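Long-range contacts in tonb-dependent siderophore receptor (Acinetobacter baumannii, PDB 5FR8), which probably starts iron uptake at the outer membrane by binding iron-chelating siderophores, and may bind ferric enterobactin with micromolar affinity: residues F172-P177 and S184-G189; G682-Y687 and S694-V699; L702-I707 and P721-Y726. All blocks are in the same frame, centred on the assembly; numbering follows the deposited sequence.

Interaction 1 of 3, residues F172-P177 and S184-G189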
loop_
_atom_site.group_PDB
_atom_site.type_symbol
_atom_site.label_atom_id
_atom_site.label_comp_id
_atom_site.label_asym_id
_atom_site.label_seq_id
_atom_site.Cartn_x
_atom_site.Cartn_y
_atom_site.Cartn_z
ATOM N N PHE A 172 -7.063 24.162 6.530
ATOM C CA PHE A 172 -8.410 23.629 6.359
ATOM C C PHE A 172 -8.503 23.146 4.938
ATOM O O PHE A 172 -7.717 23.555 4.076
ATOM C CB PHE A 172 -9.483 24.704 6.571
ATOM C CG PHE A 172 -9.547 25.254 7.984
ATOM C CD1 PHE A 172 -8.560 26.102 8.464
ATOM C CD2 PHE A 172 -10.603 24.942 8.819
ATOM C CE1 PHE A 172 -8.613 26.608 9.756
ATOM C CE2 PHE A 172 -10.665 25.449 10.106
ATOM C CZ PHE A 172 -9.667 26.279 10.576
ATOM N N TYR A 173 -9.460 22.280 4.678
ATOM C CA TYR A 173 -9.709 21.838 3.318
ATOM C C TYR A 173 -11.120 21.321 3.206
ATOM O O TYR A 173 -11.660 20.746 4.144
ATOM C CB TYR A 173 -8.733 20.730 2.906
ATOM C CG TYR A 173 -9.113 20.027 1.606
ATOM C CD1 TYR A 173 -10.130 19.073 1.576
ATOM C CD2 TYR A 173 -8.453 20.318 0.426
ATOM C CE1 TYR A 173 -10.479 18.432 0.404
ATOM C CE2 TYR A 173 -8.788 19.687 -0.747
ATOM C CZ TYR A 173 -9.802 18.743 -0.755
ATOM O OH TYR A 173 -10.143 18.113 -1.934
ATOM N N THR A 174 -11.716 21.510 2.042
ATOM C CA THR A 174 -13.033 20.955 1.796
ATOM C C THR A 174 -13.141 20.577 0.346
ATOM O O THR A 174 -12.569 21.240 -0.505
ATOM C CB THR A 174 -14.125 21.963 2.191
ATOM O OG1 THR A 174 -15.413 21.377 1.988
ATOM C CG2 THR A 174 -13.981 23.249 1.394
ATOM N N SER A 175 -13.851 19.499 0.065
ATOM C CA SER A 175 -14.160 19.129 -1.315
ATOM C C SER A 175 -15.665 18.983 -1.454
ATOM O O SER A 175 -16.313 18.434 -0.564
ATOM C CB SER A 175 -13.482 17.809 -1.690
ATOM O OG SER A 175 -14.271 17.067 -2.613
ATOM N N GLN A 176 -16.206 19.441 -2.577
ATOM C CA GLN A 176 -17.648 19.563 -2.747
ATOM C C GLN A 176 -18.140 19.067 -4.118
ATOM O O GLN A 176 -18.214 19.837 -5.089
ATOM C CB GLN A 176 -18.037 21.022 -2.557
ATOM C CG GLN A 176 -17.894 21.510 -1.129
ATOM C CD GLN A 176 -18.777 20.728 -0.179
ATOM O OE1 GLN A 176 -19.818 20.210 -0.570
ATOM N NE2 GLN A 176 -18.352 20.622 1.074
ATOM N N PRO A 177 -18.481 17.779 -4.199
ATOM C CA PRO A 177 -18.821 17.158 -5.468
ATOM C C PRO A 177 -20.124 17.705 -6.005
ATOM O O PRO A 177 -21.056 17.874 -5.231
ATOM C CB PRO A 177 -18.985 15.674 -5.119
ATOM C CG PRO A 177 -18.285 15.492 -3.833
ATOM C CD PRO A 177 -18.429 16.801 -3.106
ATOM N N SER A 184 -18.891 14.610 0.179
ATOM C CA SER A 184 -18.013 15.751 0.361
ATOM C C SER A 184 -17.076 15.421 1.497
ATOM O O SER A 184 -17.283 14.440 2.209
ATOM C CB SER A 184 -18.804 17.034 0.627
ATOM O OG SER A 184 -20.106 16.749 1.100
ATOM N N SER A 185 -16.021 16.210 1.645
ATOM C CA SER A 185 -14.923 15.863 2.567
ATOM C C SER A 185 -14.420 17.130 3.257
ATOM O O SER A 185 -14.465 18.223 2.658
ATOM C CB SER A 185 -13.779 15.155 1.807
ATOM O OG SER A 185 -12.597 15.015 2.585
ATOM N N ASN A 186 -13.939 16.981 4.500
ATOM C CA ASN A 186 -13.474 18.125 5.295
ATOM C C ASN A 186 -12.338 17.836 6.265
ATOM O O ASN A 186 -12.411 16.909 7.061
ATOM C CB ASN A 186 -14.641 18.705 6.059
ATOM C CG ASN A 186 -15.686 19.283 5.135
ATOM O OD1 ASN A 186 -15.415 20.212 4.360
ATOM N ND2 ASN A 186 -16.887 18.714 5.187
ATOM N N ARG A 187 -11.306 18.675 6.208
ATOM C CA ARG A 187 -10.153 18.546 7.065
ATOM C C ARG A 187 -9.858 19.798 7.821
ATOM O O ARG A 187 -10.191 20.889 7.379
ATOM C CB ARG A 187 -8.921 18.266 6.234
ATOM C CG ARG A 187 -8.913 16.892 5.639
ATOM C CD ARG A 187 -7.531 16.522 5.149
ATOM N NE ARG A 187 -7.257 16.963 3.779
ATOM C CZ ARG A 187 -6.616 18.084 3.471
ATOM N NH1 ARG A 187 -6.209 18.917 4.421
ATOM N NH2 ARG A 187 -6.377 18.376 2.203
ATOM N N VAL A 188 -9.205 19.619 8.963
ATOM C CA VAL A 188 -8.567 20.689 9.699
ATOM C C VAL A 188 -7.432 20.011 10.427
ATOM O O VAL A 188 -7.539 18.843 10.810
ATOM C CB VAL A 188 -9.508 21.387 10.726
ATOM C CG1 VAL A 188 -10.111 20.401 11.730
ATOM C CG2 VAL A 188 -8.765 22.496 11.465
ATOM N N GLY A 189 -6.349 20.733 10.630
ATOM C CA GLY A 189 -5.164 20.127 11.181
ATOM C C GLY A 189 -4.125 21.176 11.448
ATOM O O GLY A 189 -4.166 22.261 10.883
#

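Interaction 2 of 3, residues G682-Y687 and S694-V699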
loop_
_atom_site.group_PDB
_atom_site.type_symbol
_atom_site.label_atom_id
_atom_site.label_comp_id
_atom_site.label_asym_id
_atom_site.label_seq_id
_atom_site.Cartn_x
_atom_site.Cartn_y
_atom_site.Cartn_z
ATOM N N GLY A 682 -7.675 18.931 -13.951
ATOM C CA GLY A 682 -8.048 19.887 -12.900
ATOM C C GLY A 682 -7.313 21.209 -13.003
ATOM O O GLY A 682 -6.216 21.259 -13.549
ATOM N N ILE A 683 -7.918 22.281 -12.487
ATOM C CA ILE A 683 -7.223 23.571 -12.323
ATOM C C ILE A 683 -7.327 24.110 -10.906
ATOM O O ILE A 683 -8.236 23.760 -10.154
ATOM C CB ILE A 683 -7.765 24.685 -13.242
ATOM C CG1 ILE A 683 -9.280 24.835 -13.094
ATOM C CG2 ILE A 683 -7.370 24.435 -14.695
ATOM C CD1 ILE A 683 -9.804 26.137 -13.675
ATOM N N ASN A 684 -6.361 24.950 -10.556
ATOM C CA ASN A 684 -6.387 25.737 -9.335
ATOM C C ASN A 684 -6.116 27.151 -9.710
ATOM O O ASN A 684 -5.398 27.407 -10.676
ATOM C CB ASN A 684 -5.231 25.375 -8.407
ATOM C CG ASN A 684 -5.277 23.953 -7.941
ATOM O OD1 ASN A 684 -6.316 23.457 -7.551
ATOM N ND2 ASN A 684 -4.145 23.298 -7.960
ATOM N N VAL A 685 -6.651 28.077 -8.934
ATOM C CA VAL A 685 -6.014 29.378 -8.822
ATOM C C VAL A 685 -5.620 29.509 -7.350
ATOM O O VAL A 685 -6.403 29.201 -6.449
ATOM C CB VAL A 685 -6.888 30.538 -9.358
ATOM C CG1 VAL A 685 -8.265 30.531 -8.725
ATOM C CG2 VAL A 685 -6.180 31.861 -9.118
ATOM N N GLY A 686 -4.376 29.911 -7.117
ATOM C CA GLY A 686 -3.781 29.821 -5.799
ATOM C C GLY A 686 -3.280 31.167 -5.376
ATOM O O GLY A 686 -2.185 31.561 -5.744
ATOM N N TYR A 687 -4.082 31.863 -4.580
ATOM C CA TYR A 687 -3.741 33.196 -4.102
ATOM C C TYR A 687 -3.189 33.216 -2.688
ATOM O O TYR A 687 -3.823 32.758 -1.742
ATOM C CB TYR A 687 -4.976 34.084 -4.135
ATOM C CG TYR A 687 -4.675 35.563 -3.985
ATOM C CD1 TYR A 687 -3.866 36.231 -4.913
ATOM C CD2 TYR A 687 -5.213 36.299 -2.935
ATOM C CE1 TYR A 687 -3.600 37.577 -4.792
ATOM C CE2 TYR A 687 -4.952 37.651 -2.814
ATOM C CZ TYR A 687 -4.146 38.279 -3.748
ATOM O OH TYR A 687 -3.879 39.616 -3.632
ATOM N N SER A 694 -2.495 31.821 3.215
ATOM C CA SER A 694 -2.572 31.271 1.880
ATOM C C SER A 694 -3.989 30.809 1.657
ATOM O O SER A 694 -4.781 30.748 2.595
ATOM C CB SER A 694 -1.633 30.083 1.740
ATOM O OG SER A 694 -0.308 30.542 1.590
ATOM N N THR A 695 -4.309 30.510 0.402
ATOM C CA THR A 695 -5.587 29.919 0.037
ATOM C C THR A 695 -5.482 29.428 -1.393
ATOM O O THR A 695 -4.676 29.935 -2.167
ATOM C CB THR A 695 -6.768 30.907 0.158
ATOM O OG1 THR A 695 -7.960 30.267 -0.301
ATOM C CG2 THR A 695 -6.525 32.178 -0.654
ATOM N N ARG A 696 -6.292 28.430 -1.720
ATOM C CA ARG A 696 -6.250 27.780 -3.022
ATOM C C ARG A 696 -7.627 27.242 -3.354
ATOM O O ARG A 696 -8.155 26.415 -2.621
ATOM C CB ARG A 696 -5.237 26.629 -3.033
ATOM C CG ARG A 696 -5.080 25.989 -4.405
ATOM C CD ARG A 696 -3.829 25.133 -4.541
ATOM N NE ARG A 696 -2.587 25.916 -4.534
ATOM C CZ ARG A 696 -2.054 26.535 -5.593
ATOM N NH1 ARG A 696 -2.643 26.469 -6.786
ATOM N NH2 ARG A 696 -0.920 27.223 -5.463
ATOM N N VAL A 697 -8.210 27.720 -4.447
ATOM C CA VAL A 697 -9.504 27.235 -4.889
ATOM C C VAL A 697 -9.311 26.555 -6.236
ATOM O O VAL A 697 -8.510 27.009 -7.063
ATOM C CB VAL A 697 -10.540 28.383 -4.995
ATOM C CG1 VAL A 697 -11.919 27.841 -5.332
ATOM C CG2 VAL A 697 -10.604 29.164 -3.691
ATOM N N GLY A 698 -10.044 25.468 -6.458
ATOM C CA GLY A 698 -9.914 24.715 -7.691
ATOM C C GLY A 698 -11.045 23.727 -7.943
ATOM O O GLY A 698 -11.965 23.577 -7.133
ATOM N N VAL A 699 -10.980 23.069 -9.093
ATOM C CA VAL A 699 -11.933 22.031 -9.430
ATOM C C VAL A 699 -11.187 20.820 -10.022
ATOM O O VAL A 699 -10.138 20.969 -10.667
ATOM C CB VAL A 699 -13.017 22.565 -10.389
ATOM C CG1 VAL A 699 -12.413 22.969 -11.734
ATOM C CG2 VAL A 699 -14.138 21.547 -10.562
#

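Interaction 3 of 3, residues L702-I707 and P721-Y726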
loop_
_atom_site.group_PDB
_atom_site.type_symbol
_atom_site.label_atom_id
_atom_site.label_comp_id
_atom_site.label_asym_id
_atom_site.label_seq_id
_atom_site.Cartn_x
_atom_site.Cartn_y
_atom_site.Cartn_z
ATOM N N LEU A 702 -12.555 18.310 -14.171
ATOM C CA LEU A 702 -13.139 19.447 -14.883
ATOM C C LEU A 702 -14.140 19.057 -15.968
ATOM O O LEU A 702 -15.137 19.759 -16.136
ATOM C CB LEU A 702 -12.020 20.288 -15.502
ATOM C CG LEU A 702 -12.370 21.645 -16.087
ATOM C CD1 LEU A 702 -13.483 22.343 -15.331
ATOM C CD2 LEU A 702 -11.117 22.488 -16.075
ATOM N N PHE A 703 -13.918 17.940 -16.667
ATOM C CA PHE A 703 -14.860 17.506 -17.741
ATOM C C PHE A 703 -16.000 16.573 -17.230
ATOM O O PHE A 703 -16.687 15.944 -18.023
ATOM C CB PHE A 703 -14.103 16.780 -18.895
ATOM C CG PHE A 703 -13.380 17.688 -19.880
ATOM C CD1 PHE A 703 -12.662 18.802 -19.456
ATOM C CD2 PHE A 703 -13.374 17.372 -21.256
ATOM C CE1 PHE A 703 -11.999 19.605 -20.373
ATOM C CE2 PHE A 703 -12.702 18.170 -22.186
ATOM C CZ PHE A 703 -12.019 19.292 -21.740
ATOM N N ASP A 704 -16.172 16.449 -15.914
ATOM C CA ASP A 704 -17.083 15.444 -15.301
ATOM C C ASP A 704 -17.028 14.030 -15.937
ATOM O O ASP A 704 -18.077 13.400 -16.155
ATOM C CB ASP A 704 -18.527 15.946 -15.265
ATOM C CG ASP A 704 -19.424 15.128 -14.313
ATOM O OD1 ASP A 704 -18.933 14.692 -13.259
ATOM O OD2 ASP A 704 -20.634 14.922 -14.616
ATOM N N LYS A 705 -15.813 13.526 -16.204
ATOM C CA LYS A 705 -15.641 12.145 -16.641
ATOM C C LYS A 705 -15.903 11.296 -15.414
ATOM O O LYS A 705 -15.052 11.159 -14.557
ATOM C CB LYS A 705 -14.223 11.889 -17.143
ATOM C CG LYS A 705 -14.128 10.952 -18.347
ATOM C CD LYS A 705 -14.942 9.663 -18.229
ATOM C CE LYS A 705 -14.993 8.960 -19.589
ATOM N NZ LYS A 705 -16.053 7.916 -19.702
ATOM N N GLN A 706 -17.096 10.737 -15.326
ATOM C CA GLN A 706 -17.491 10.004 -14.142
ATOM C C GLN A 706 -17.861 8.566 -14.428
ATOM O O GLN A 706 -18.847 8.292 -15.101
ATOM C CB GLN A 706 -18.692 10.656 -13.480
ATOM C CG GLN A 706 -19.103 9.898 -12.236
ATOM C CD GLN A 706 -20.460 10.265 -11.743
ATOM O OE1 GLN A 706 -21.408 10.377 -12.543
ATOM N NE2 GLN A 706 -20.595 10.425 -10.422
ATOM N N ILE A 707 -17.102 7.639 -13.862
ATOM C CA ILE A 707 -17.425 6.230 -14.027
ATOM C C ILE A 707 -17.976 5.626 -12.734
ATOM O O ILE A 707 -17.409 5.843 -11.657
ATOM C CB ILE A 707 -16.206 5.422 -14.471
ATOM C CG1 ILE A 707 -15.523 6.071 -15.667
ATOM C CG2 ILE A 707 -16.631 4.015 -14.835
ATOM C CD1 ILE A 707 -14.044 5.708 -15.773
ATOM N N PRO A 721 -14.569 9.411 -9.356
ATOM C CA PRO A 721 -15.507 10.450 -8.912
ATOM C C PRO A 721 -15.676 11.515 -9.954
ATOM O O PRO A 721 -14.720 11.855 -10.642
ATOM C CB PRO A 721 -14.864 11.028 -7.650
ATOM C CG PRO A 721 -13.423 10.602 -7.705
ATOM C CD PRO A 721 -13.357 9.342 -8.524
ATOM N N GLY A 722 -16.883 12.041 -10.041
ATOM C CA GLY A 722 -17.185 13.106 -10.957
ATOM C C GLY A 722 -16.587 14.436 -10.593
ATOM O O GLY A 722 -15.647 14.505 -9.839
ATOM N N ARG A 723 -17.167 15.503 -11.124
ATOM C CA ARG A 723 -16.646 16.853 -10.941
ATOM C C ARG A 723 -16.816 17.295 -9.480
ATOM O O ARG A 723 -17.855 17.056 -8.858
ATOM C CB ARG A 723 -17.332 17.843 -11.909
ATOM C CG ARG A 723 -16.577 19.154 -12.084
ATOM C CD ARG A 723 -17.418 20.236 -12.745
ATOM N NE ARG A 723 -17.452 20.135 -14.206
ATOM C CZ ARG A 723 -18.509 19.765 -14.928
ATOM N NH1 ARG A 723 -19.665 19.439 -14.358
ATOM N NH2 ARG A 723 -18.406 19.721 -16.243
ATOM N N ALA A 724 -15.772 17.916 -8.937
ATOM C CA ALA A 724 -15.767 18.339 -7.542
ATOM C C ALA A 724 -15.017 19.654 -7.395
ATOM O O ALA A 724 -13.915 19.809 -7.916
ATOM C CB ALA A 724 -15.130 17.273 -6.667
ATOM N N TYR A 725 -15.641 20.601 -6.699
ATOM C CA TYR A 725 -15.012 21.872 -6.408
ATOM C C TYR A 725 -14.453 21.800 -5.005
ATOM O O TYR A 725 -15.147 21.409 -4.061
ATOM C CB TYR A 725 -16.010 23.023 -6.526
ATOM C CG TYR A 725 -16.871 22.981 -7.777
ATOM C CD1 TYR A 725 -16.433 23.537 -8.972
ATOM C CD2 TYR A 725 -18.130 22.390 -7.751
ATOM C CE1 TYR A 725 -17.224 23.498 -10.105
ATOM C CE2 TYR A 725 -18.927 22.349 -8.872
ATOM C CZ TYR A 725 -18.474 22.901 -10.049
ATOM O OH TYR A 725 -19.277 22.846 -11.163
ATOM N N TYR A 726 -13.192 22.184 -4.874
ATOM C CA TYR A 726 -12.505 22.085 -3.612
ATOM C C TYR A 726 -11.737 23.382 -3.304
ATOM O O TYR A 726 -11.515 24.206 -4.206
ATOM C CB TYR A 726 -11.582 20.874 -3.652
ATOM C CG TYR A 726 -10.431 21.007 -4.620
ATOM C CD1 TYR A 726 -9.225 21.569 -4.214
ATOM C CD2 TYR A 726 -10.537 20.577 -5.930
ATOM C CE1 TYR A 726 -8.152 21.694 -5.081
ATOM C CE2 TYR A 726 -9.474 20.712 -6.814
ATOM C CZ TYR A 726 -8.284 21.268 -6.379
ATOM O OH TYR A 726 -7.204 21.389 -7.227
#

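Interaction 1 of 3, residues F172-P177 and S184-G189
Tyr173 and Arg187 bury more surface here than any other residues, with Ser184 next, and they face each other on neighbouring antiparallel strands of the outer-membrane beta-barrel. They form a hydrogen-bonded pair: Arg187 N gives to Tyr173 O at 2.9 Å, and Tyr173 N answers with a bond to Arg187 O. Above this backbone ring the guanidinium lies flat on the phenol ring, the planes only 20° apart and the centres separated by 4.4 Å. The overlap is displaced toward the root of the tyrosine, so that Arg187 NH2 sits over one face of the ring, 3.3 Å from Tyr173 CG, while Arg187 CZ rests against Tyr173 CB. A bend at chi3 (-87°) turns NE of the arginine out of the extended line of its chain. Beyond the strands, Arg187 forms a salt bridge with Glu130 and hydrogen bonds to the backbone oxygens of Val54 and Arg55, all in the plug domain.

Where the hairpin ends, Ser184 tucks its CB against Ser175 O and against the amide end of Gln176, and Pro177 CD packs on Ser184 CA at 3.6 Å. Thr174 and Asn186 project from the sheet face shared with Phe172 and Val188. There Thr174 OG1 hydrogen-bonds Asn186 OD1 at 2.6 Å and also accepts from Gln176 NE2. Val188 CG2 makes a CH-pi contact over the Phe172 ring, 4.0 Å from its centroid.

The chemistry thus splits by face: an arginine held by stacking, charge and carbonyls couples the barrel wall to the plug, while the opposite face carries a small apolar pair and a short polar relay.

Interaction 2 of 3, residues G682-Y687 and S694-V699
Arg696 reaches Gly686 and Asn684 because its CG stands anti to the backbone N (chi1 -176°) and a bend at chi3 (-69°) then swings NE off the extended line of the chain. The setting is an antiparallel hairpin of the TonB-dependent receptor barrel, strand 674-687 turning back into strand 693-700. Gly686 has no side chain, and the guanidinium uses that place: the glycine CA lies over one of its faces, 3.7 Å from Arg696 NH1. Asn684 CB meets the same group at its edge, close to the plane, 3.2 Å from Arg696 NH1. The amide of Asn684 and the guanidinium are steeply inclined, with 70° between their planes, so the asparagine stands across the arginine and does not stack on it.

Outside the pair, Arg696 NH2 makes a salt bridge with Asp636 of strand 635-648, on the far side of 674-687, and the arginine side chain also touches Pro53 of the plug. This face of the hairpin therefore looks into the barrel.

Two hydrogen-bonded pairs fasten the backbones, Ile683 with Val699 and Val685 with Val697; in the second, Val685 N reaches Val697 O at 2.8 Å. Nearer the turn, Thr695 N to Tyr687 O is a weak bond.

The other face bears Ile683, Val685, Val697 and Val699. The first, second and third of these lie on the surface, as expected for a wall turned toward lipid, and a bound detergent molecule is about 9 Å from the side chain of Ile683. Ile683 crosses Val699 obliquely, and the two side chains meet through CG1 of Ile683 and CG1 of Val699, 3.9 Å apart.

Interaction 3 of 3, residues L702-I707 and P721-Y726
Arg723 and Asp704 cross at about a right angle, the arginine passing over the aspartate's stem while the carboxylate turns back to the arginine's own backbone. Asp704 CB lies over one face of the guanidinium, 3.8 Å from Arg723 CZ, and the carboxylate and guanidinium planes are inclined by 31°. The two charged groups do not pair directly. Instead Asp704 OD1, met on its anti side, accepts the backbone N-H of Arg723 at 2.9 Å, with Gly722 CA close by.

The guanidinium reaches back to the start of 702-707. A bend at chi3 (-83°) turns NE toward Leu702 O; Arg723 NE and NH2 both bond that oxygen, side-on, at 3.0 Å from NE and 3.3 Å from NH2. Both donors approach it from the same face of its carbonyl plane, NE well above it. Arg723 NH1 looks elsewhere, to a salt bridge with Glu178, which also accepts the Tyr725 hydroxyl.

Gln706, its chain extended, lies beside Gly722, with Gln706 CG 3.8 Å from Gly722 N. Its NE2 and Gly722 N both hydrogen-bond to Glu182, so one outside carboxylate ties the two sides together. Phe703 lies on the surface, its side chain about 5 Å from a bound detergent molecule.

The segments bracket the loop that leads into the last barrel strand, and 721-726 belongs to the predicted TonB C-terminal box. Bonds from side chains to backbone, completed by glutamates from another loop, hold the irregular segment 702-707 to the residues leading into strand 724-731; the nearby carboxylates, Glu178 above all, probably help balance the charge of Arg723.

Along the chain the three contacts follow in series, interaction 1 near the start of the barrel and interactions 2 and 3 near its end, yet they are neighbours in space. The centres of interactions 1 and 2 lie about 14 Å apart, and the two contacts do not touch; interaction 3 touches both, its centre about 16 Å from each of theirs. The link is strand 724-731, which pairs with 693-700 on one edge and 167-177 on the other: Tyr726 N probably bonds Gly698 O, and Gln176 N probably bonds Tyr725 O. That last strand meeting the first closes the barrel, so the group marks the seam where the cylinder around the plug is completed.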